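Local coordinates for putative enoyl-CoA hydratase (Streptomyces coelicolor A3, PDB 3G64), which probably acts as an enoyl-CoA hydratase or a related crotonase-family enzyme on acyl-CoA substrates, at residues 116-121 and 130-135. Sequence-based numbering, arbitrary orientation.
Sequences VIAALH and VLALAA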
ATOM      1  N   VAL A 116      10.331 -16.524  -6.612  1.00 23.21           N
ATOM      2  CA  VAL A 116      11.502 -16.026  -7.303  1.00 20.31           C
ATOM      3  C   VAL A 116      12.288 -15.187  -6.313  1.00 23.54           C
ATOM      4  O   VAL A 116      11.708 -14.356  -5.598  1.00 26.40           O
ATOM      5  CB  VAL A 116      11.073 -15.185  -8.533  1.00 26.03           C
ATOM      6  CG1 VAL A 116      12.281 -14.464  -9.154  1.00 25.71           C
ATOM      7  CG2 VAL A 116      10.369 -16.092  -9.549  1.00 19.95           C
ATOM      8  N   ILE A 117      13.598 -15.422  -6.251  1.00 21.22           N
ATOM      9  CA  ILE A 117      14.465 -14.738  -5.302  1.00 22.57           C
ATOM     10  C   ILE A 117      15.560 -13.977  -6.070  1.00 25.32           C
ATOM     11  O   ILE A 117      16.278 -14.563  -6.883  1.00 30.45           O
ATOM     12  CB  ILE A 117      15.129 -15.792  -4.372  1.00 24.28           C
ATOM     13  CG1 ILE A 117      14.037 -16.579  -3.640  1.00 28.13           C
ATOM     14  CG2 ILE A 117      16.174 -15.147  -3.436  1.00 22.16           C
ATOM     15  CD1 ILE A 117      14.396 -18.016  -3.424  1.00 37.34           C
ATOM     16  N   ALA A 118      15.676 -12.674  -5.838  1.00 24.38           N
ATOM     17  CA  ALA A 118      16.760 -11.898  -6.460  1.00 24.53           C
ATOM     18  C   ALA A 118      17.944 -11.778  -5.512  1.00 25.87           C
ATOM     19  O   ALA A 118      17.793 -11.328  -4.360  1.00 25.80           O
ATOM     20  CB  ALA A 118      16.265 -10.509  -6.891  1.00 22.39           C
ATOM     21  N   ALA A 119      19.110 -12.213  -5.982  1.00 25.27           N
ATOM     22  CA  ALA A 119      20.334 -12.182  -5.180  1.00 24.13           C
ATOM     23  C   ALA A 119      21.055 -10.889  -5.534  1.00 23.45           C
ATOM     24  O   ALA A 119      21.666 -10.794  -6.606  1.00 25.41           O
ATOM     25  CB  ALA A 119      21.226 -13.406  -5.524  1.00 21.81           C
ATOM     26  N   LEU A 120      20.969  -9.885  -4.665  1.00 22.05           N
ATOM     27  CA  LEU A 120      21.389  -8.529  -5.040  1.00 22.40           C
ATOM     28  C   LEU A 120      22.708  -8.081  -4.417  1.00 25.92           C
ATOM     29  O   LEU A 120      22.988  -8.374  -3.253  1.00 26.10           O
ATOM     30  CB  LEU A 120      20.317  -7.507  -4.645  1.00 21.75           C
ATOM     31  CG  LEU A 120      18.884  -7.711  -5.177  1.00 24.18           C
ATOM     32  CD1 LEU A 120      18.007  -6.628  -4.597  1.00 24.37           C
ATOM     33  CD2 LEU A 120      18.900  -7.624  -6.690  1.00 20.79           C
ATOM     34  N   HIS A 121      23.465  -7.307  -5.190  1.00 23.54           N
ATOM     35  CA  HIS A 121      24.732  -6.710  -4.747  1.00 28.23           C
ATOM     36  C   HIS A 121      25.070  -5.653  -5.798  1.00 25.52           C
ATOM     37  O   HIS A 121      24.614  -5.759  -6.951  1.00 23.63           O
ATOM     38  CB  HIS A 121      25.839  -7.766  -4.687  1.00 29.76           C
ATOM     39  CG  HIS A 121      26.058  -8.473  -5.990  1.00 30.22           C
ATOM     40  ND1 HIS A 121      27.067  -8.132  -6.866  1.00 30.29           N
ATOM     41  CD2 HIS A 121      25.371  -9.483  -6.581  1.00 30.62           C
ATOM     42  CE1 HIS A 121      26.998  -8.903  -7.935  1.00 32.45           C
ATOM     43  NE2 HIS A 121      25.974  -9.728  -7.791  1.00 29.40           N
ATOM     44  N   VAL A 130      13.747  -3.152 -11.613  1.00 20.51           N
ATOM     45  CA  VAL A 130      12.343  -3.593 -11.697  1.00 19.97           C
ATOM     46  C   VAL A 130      12.246  -5.103 -11.614  1.00 20.75           C
ATOM     47  O   VAL A 130      11.308  -5.636 -11.009  1.00 23.24           O
ATOM     48  CB  VAL A 130      11.587  -3.070 -12.947  1.00 26.02           C
ATOM     49  CG1 VAL A 130      10.029  -3.406 -12.833  1.00 18.31           C
ATOM     50  CG2 VAL A 130      11.801  -1.570 -13.093  1.00 21.20           C
ATOM     51  N   LEU A 131      13.211  -5.797 -12.212  1.00 20.37           N
ATOM     52  CA  LEU A 131      13.272  -7.247 -12.064  1.00 23.34           C
ATOM     53  C   LEU A 131      13.434  -7.619 -10.586  1.00 26.58           C
ATOM     54  O   LEU A 131      12.768  -8.521 -10.091  1.00 26.05           O
ATOM     55  CB  LEU A 131      14.446  -7.806 -12.873  1.00 22.37           C
ATOM     56  CG  LEU A 131      14.195  -7.790 -14.387  1.00 24.91           C
ATOM     57  CD1 LEU A 131      15.425  -8.339 -15.120  1.00 27.83           C
ATOM     58  CD2 LEU A 131      12.918  -8.601 -14.727  1.00 29.38           C
ATOM     59  N   ALA A 132      14.297  -6.901  -9.882  1.00 23.06           N
ATOM     60  CA  ALA A 132      14.450  -7.128  -8.447  1.00 26.73           C
ATOM     61  C   ALA A 132      13.115  -6.880  -7.725  1.00 26.12           C
ATOM     62  O   ALA A 132      12.680  -7.670  -6.898  1.00 26.49           O
ATOM     63  CB  ALA A 132      15.551  -6.221  -7.879  1.00 20.03           C
ATOM     64  N   LEU A 133      12.462  -5.775  -8.060  1.00 21.03           N
ATOM     65  CA  LEU A 133      11.209  -5.408  -7.405  1.00 17.87           C
ATOM     66  C   LEU A 133      10.102  -6.453  -7.663  1.00 24.10           C
ATOM     67  O   LEU A 133       9.235  -6.671  -6.821  1.00 26.56           O
ATOM     68  CB  LEU A 133      10.781  -4.023  -7.942  1.00 21.51           C
ATOM     69  CG  LEU A 133       9.550  -3.316  -7.374  1.00 25.33           C
ATOM     70  CD1 LEU A 133       9.776  -3.019  -5.884  1.00 22.67           C
ATOM     71  CD2 LEU A 133       9.301  -2.033  -8.170  1.00 18.43           C
ATOM     72  N   ALA A 134      10.139  -7.113  -8.817  1.00 22.25           N
ATOM     73  CA  ALA A 134       9.093  -8.081  -9.157  1.00 24.77           C
ATOM     74  C   ALA A 134       9.265  -9.419  -8.420  1.00 24.05           C
ATOM     75  O   ALA A 134       8.302 -10.156  -8.204  1.00 22.54           O
ATOM     76  CB  ALA A 134       9.036  -8.309 -10.670  1.00 26.79           C
ATOM     77  N   ALA A 135      10.496  -9.717  -8.044  1.00 23.27           N
ATOM     78  CA  ALA A 135      10.807 -10.952  -7.319  1.00 23.75           C
ATOM     79  C   ALA A 135      10.000 -11.027  -6.030  1.00 24.92           C
ATOM     80  O   ALA A 135       9.596  -9.995  -5.453  1.00 25.05           O
ATOM     81  CB  ALA A 135      12.348 -11.012  -6.995  1.00 24.33           C
TER
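Leu-120 reaches from strand 116-120 to Ala-132 on helix 127-134 with the tip of its side chain. Its CB is still remote, about 5.9 Å from Ala-132 CB, and CG comes to 4.5 Å of that same methyl. Both branches then touch it: CD2 makes the closer approach to Ala-132 CB, 3.8 Å, and CD1 lies 4.1 Å from it. With CG anti to the carbonyl carbon (chi1 -56°), the chain extends from the strand toward the helix. Phe-74 and Thr-144 also touch this side chain. Two residues back along the strand, Ala-118 CB rests on Ala-132 CA and 4.0 Å from Ala-135 CB. Strand 116-120, the short strand 123-125 of the second sheet and this helix make one beta-beta-alpha turn of the crotonase spiral, and the chain then returns to the parallel neighbour 137-140; in relatives the N-terminal end of the equivalent helix faces the oxyanion hole. Ala-135, where the chain leaves the helix, sets its methyl against the strand backbone, 3.7 Å from Val-116 O. Val-116 CG1, anti to its own N (chi1 171°), meets that methyl at 4.1 Å. Small alanines let the backbones draw close, with Val-116 CA only 5.1 Å from Ala-135 CA. Ile-117 turns its CB from the helix and packs on helix 205-217. Val-116 N donates a hydrogen bond to Asp-136 OD2.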